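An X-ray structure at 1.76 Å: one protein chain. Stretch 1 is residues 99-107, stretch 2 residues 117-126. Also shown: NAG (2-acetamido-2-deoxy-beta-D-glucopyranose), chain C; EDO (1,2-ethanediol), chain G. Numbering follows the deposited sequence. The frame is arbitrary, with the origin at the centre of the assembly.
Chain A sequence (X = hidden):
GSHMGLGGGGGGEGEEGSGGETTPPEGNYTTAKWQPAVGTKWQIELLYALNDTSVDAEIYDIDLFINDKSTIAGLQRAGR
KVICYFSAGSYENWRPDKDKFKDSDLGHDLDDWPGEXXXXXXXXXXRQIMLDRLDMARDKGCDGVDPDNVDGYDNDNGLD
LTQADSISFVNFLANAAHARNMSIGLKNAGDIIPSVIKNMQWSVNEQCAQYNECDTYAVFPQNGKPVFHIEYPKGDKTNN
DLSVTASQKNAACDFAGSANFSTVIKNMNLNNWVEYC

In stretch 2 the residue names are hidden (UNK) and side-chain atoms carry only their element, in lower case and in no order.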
# COMPACT_ATOMS: atom_id res chain seq x y z
N ASP A 99 -5.64 -21.10 -1.90
CA ASP A 99 -5.80 -22.41 -1.26
C ASP A 99 -4.70 -22.73 -0.26
O ASP A 99 -4.81 -23.74 0.45
CB ASP A 99 -5.88 -23.49 -2.32
CG ASP A 99 -7.12 -23.37 -3.19
OD1 ASP A 99 -8.24 -23.32 -2.63
OD2 ASP A 99 -6.97 -23.28 -4.41
N LYS A 100 -3.67 -21.90 -0.16
CA LYS A 100 -2.66 -22.10 0.88
C LYS A 100 -3.20 -21.79 2.26
O LYS A 100 -2.69 -22.32 3.26
CB LYS A 100 -1.44 -21.23 0.62
CG LYS A 100 -0.68 -21.59 -0.67
CD LYS A 100 0.48 -20.61 -0.89
CE LYS A 100 1.36 -21.01 -2.08
NZ LYS A 100 2.48 -20.03 -2.28
N PHE A 101 -4.19 -20.90 2.35
CA PHE A 101 -4.70 -20.46 3.65
C PHE A 101 -5.52 -21.55 4.32
O PHE A 101 -6.30 -22.26 3.68
CB PHE A 101 -5.55 -19.20 3.49
CG PHE A 101 -4.77 -18.00 3.04
CD1 PHE A 101 -4.54 -17.77 1.69
CD2 PHE A 101 -4.28 -17.10 3.97
CE1 PHE A 101 -3.82 -16.65 1.28
CE2 PHE A 101 -3.55 -15.98 3.57
CZ PHE A 101 -3.33 -15.76 2.23
N LYS A 102 -5.35 -21.68 5.64
CA LYS A 102 -6.12 -22.64 6.42
C LYS A 102 -7.35 -21.97 7.01
O LYS A 102 -7.39 -20.75 7.18
CB LYS A 102 -5.26 -23.24 7.55
CG LYS A 102 -4.03 -24.02 7.05
CD LYS A 102 -3.16 -24.40 8.27
CE LYS A 102 -1.96 -25.25 7.88
NZ LYS A 102 -1.24 -25.71 9.11
N ASP A 103 -8.34 -22.80 7.37
CA ASP A 103 -9.53 -22.28 8.02
C ASP A 103 -9.17 -21.47 9.26
O ASP A 103 -9.75 -20.41 9.50
CB ASP A 103 -10.50 -23.42 8.37
CG ASP A 103 -9.92 -24.43 9.37
OD1 ASP A 103 -8.69 -24.48 9.54
OD2 ASP A 103 -10.72 -25.18 9.98
N SER A 104 -8.17 -21.94 10.01
CA SER A 104 -7.76 -21.25 11.23
C SER A 104 -7.02 -19.95 10.97
O SER A 104 -6.81 -19.18 11.91
CB SER A 104 -6.90 -22.19 12.09
OG SER A 104 -5.84 -22.72 11.30
N ASP A 105 -6.63 -19.66 9.72
CA ASP A 105 -6.02 -18.38 9.41
C ASP A 105 -7.04 -17.26 9.26
O ASP A 105 -6.64 -16.09 9.26
CB ASP A 105 -5.21 -18.45 8.11
CG ASP A 105 -4.01 -19.36 8.21
OD1 ASP A 105 -3.43 -19.45 9.32
OD2 ASP A 105 -3.65 -19.99 7.20
N LEU A 106 -8.32 -17.57 9.15
CA LEU A 106 -9.31 -16.61 8.68
C LEU A 106 -10.17 -16.09 9.82
O LEU A 106 -10.65 -16.86 10.65
CB LEU A 106 -10.23 -17.24 7.62
CG LEU A 106 -9.59 -17.88 6.38
CD1 LEU A 106 -10.64 -18.16 5.30
CD2 LEU A 106 -8.47 -17.03 5.83
N GLY A 107 -10.38 -14.77 9.83
CA GLY A 107 -11.31 -14.12 10.73
C GLY A 107 -12.57 -13.63 10.03
O GLY A 107 -13.08 -14.29 9.12
N UNK A 117 -11.47 -11.58 3.90
CA UNK A 117 -11.50 -11.84 5.33
C UNK A 117 -10.20 -11.41 5.99
O UNK A 117 -9.12 -11.51 5.41
c UNK A 117 -13.05 -13.90 5.15
n UNK A 117 -15.68 -15.44 5.62
c UNK A 117 -11.72 -13.34 5.62
c UNK A 117 -14.45 -15.98 4.98
c UNK A 117 -13.19 -15.35 5.56
N UNK A 118 -10.31 -10.98 7.26
CA UNK A 118 -9.13 -10.64 8.04
C UNK A 118 -8.28 -11.89 8.29
O UNK A 118 -8.80 -12.99 8.48
c UNK A 118 -9.55 -10.00 9.37
c UNK A 118 -8.05 -7.19 8.53
n UNK A 118 -11.58 -6.91 8.99
c UNK A 118 -7.68 -5.89 8.18
c UNK A 118 -9.41 -7.45 8.79
c UNK A 118 -9.97 -5.09 8.35
c UNK A 118 -8.64 -4.86 8.10
c UNK A 118 -10.34 -6.39 8.69
c UNK A 118 -11.45 -8.25 9.26
c UNK A 118 -10.13 -8.62 9.17
N UNK A 119 -6.95 -11.72 8.28
CA UNK A 119 -6.03 -12.81 8.54
C UNK A 119 -5.50 -12.76 9.97
O UNK A 119 -5.31 -11.69 10.54
c UNK A 119 -5.19 -13.02 6.14
c UNK A 119 -5.77 -14.42 6.00
c UNK A 119 -3.95 -12.80 5.28
c UNK A 119 -4.83 -12.76 7.60
N UNK A 120 -5.22 -13.94 10.52
CA UNK A 120 -4.40 -14.00 11.73
C UNK A 120 -2.96 -13.79 11.31
O UNK A 120 -2.25 -14.72 10.91
c UNK A 120 -3.81 -15.37 13.76
o UNK A 120 -3.07 -14.44 14.08
c UNK A 120 -4.59 -15.32 12.46
n UNK A 120 -3.97 -16.44 14.50
N UNK A 121 -2.51 -12.54 11.40
CA UNK A 121 -1.18 -12.19 10.92
C UNK A 121 -0.08 -12.75 11.81
O UNK A 121 1.10 -12.68 11.44
c UNK A 121 -1.35 -9.95 12.11
c UNK A 121 -1.22 -8.41 12.03
c UNK A 121 -1.96 -10.17 9.62
c UNK A 121 -1.06 -10.66 10.77
N UNK A 122 -0.43 -13.33 12.96
CA UNK A 122 0.56 -14.01 13.80
C UNK A 122 0.75 -15.47 13.41
O UNK A 122 1.67 -16.13 13.92
o UNK A 122 0.01 -12.58 15.68
c UNK A 122 0.14 -13.94 15.27
N UNK A 123 -0.13 -16.00 12.57
CA UNK A 123 -0.06 -17.39 12.14
C UNK A 123 1.21 -17.66 11.35
O UNK A 123 1.52 -16.92 10.40
c UNK A 123 -1.29 -17.71 11.28
o UNK A 123 -1.03 -18.82 10.44
N UNK A 124 1.94 -18.73 11.72
CA UNK A 124 3.10 -19.15 10.93
C UNK A 124 2.72 -19.40 9.48
O UNK A 124 3.50 -19.11 8.56
c UNK A 124 3.73 -20.41 11.52
N UNK A 125 1.52 -19.94 9.25
CA UNK A 125 1.11 -20.24 7.87
C UNK A 125 0.88 -18.96 7.07
O UNK A 125 1.28 -18.87 5.91
n UNK A 125 -1.65 -21.41 6.00
c UNK A 125 -0.46 -21.69 6.50
o UNK A 125 0.38 -22.37 5.89
c UNK A 125 -0.15 -21.11 7.88
N UNK A 126 0.21 -17.98 7.68
CA UNK A 126 0.03 -16.69 7.02
C UNK A 126 1.38 -16.05 6.72
O UNK A 126 1.63 -15.55 5.61
c UNK A 126 -2.30 -16.29 7.88
c UNK A 126 -0.85 -15.77 7.89
c UNK A 126 -0.83 -14.31 7.34
C1 NAG C . -3.24 -16.54 15.75
C2 NAG C . -4.09 -17.19 16.83
C3 NAG C . -3.29 -17.31 18.12
C4 NAG C . -1.96 -18.02 17.88
C5 NAG C . -1.21 -17.42 16.69
C6 NAG C . -0.03 -18.27 16.25
C7 NAG C . -6.53 -16.97 16.96
C8 NAG C . -7.68 -16.04 17.23
N2 NAG C . -5.31 -16.43 17.06
O3 NAG C . -4.07 -18.05 19.05
O4 NAG C . -1.14 -17.83 19.03
O5 NAG C . -2.06 -17.30 15.54
O6 NAG C . -0.45 -19.48 15.65
O7 NAG C . -6.71 -18.14 16.66
C1 EDO G . 2.87 -17.55 -4.96
O1 EDO G . 1.59 -17.84 -5.51
C2 EDO G . 2.67 -16.65 -3.75
O2 EDO G . 2.00 -17.39 -2.72
O HOH W 1 -0.64 -24.00 3.55
O HOH W 2 -5.50 -18.74 14.07

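Position 117 carries four carbons in a row ending in a nitrogen. The CA-to-CB bond points toward stretch 1, and the side-chain carbons lie against Leu106 and the carbonyl of Gly107. This is Lys117; its CD is 3.8 Å from Leu106 CD1 and 3.7 Å from Gly107 O.

Position 118 has one carbon, then fused five- and six-membered rings holding eight carbons and one nitrogen. The ring system leads away from stretch 1, so the backbone makes the contact, with the carbonyl oxygen meeting Gly107 N. This is Trp118; Gly107 N donates to Trp118 O at 2.7 Å.

Position 119 has four carbons, forked at the second. They touch the side chains of Leu106 and Phe101. This is Leu119. It pairs with Leu106 in an antiparallel, non-hydrogen-bonded bridge, and both side chains lie on the same face of the sheet. Leu119 CD2 is 3.8 Å from Leu106 CD2, and Leu119 CD1 is 3.6 Å from Phe101 CE2.

Position 120 has two carbons, the second carrying one oxygen and one nitrogen. The backbone N donates to Asp105 O. The side-chain nitrogen is bonded to C1 of the NAG sugar, which marks a glycosylated asparagine, Asn120. The Asn120 ND2 to NAG C1 bond is 1.5 Å. Asn120 N to Asp105 O is 2.9 Å. A water links Asn120 ND2, Ser104 O and the sugar's O7.

Position 121 has four carbons, forked at the first, with one arm two carbons long. Its CA-to-CB bond points away, and it does not touch stretch 1. It is Ile121.

Position 122 has one carbon and one oxygen and is out of reach. The atoms indicate Ser122.

Position 123 also has one carbon and one oxygen, but the oxygen meets the carboxylate of Asp105. This is Ser123. Its OG donates to Asp105 OD1 at 2.7 Å. The same OG caps the helix that follows.

Position 124 has a single carbon and no contact with stretch 1. It is Ala124.

Position 125 has two carbons, the second carrying one oxygen and one nitrogen. The nitrogen reaches Lys100 O and the carboxylate of Asp105, as an amide donor should. This is Asn125. Its ND2 donates to Lys100 O at 3.1 Å and to Asp105 OD2 at 2.7 Å.

Position 126 has one carbon carrying two more. They rest on the carboxylate carbon of Asp105. This is Val126; its CG2 is 3.5 Å from Asp105 CG.

The contact works through a short antiparallel pairing and a buried aspartate. Gly107 and Asn120 supply the backbone donors beside the Leu106–Leu119 bridge. The Asp105 carboxylate joins Lys102 N of its own stretch to Ser123 and Asn125 at the helix start. Phe101, Leu106 and Leu119 add apolar packing.

Stretch 2 (117-126) KWLNISSANV
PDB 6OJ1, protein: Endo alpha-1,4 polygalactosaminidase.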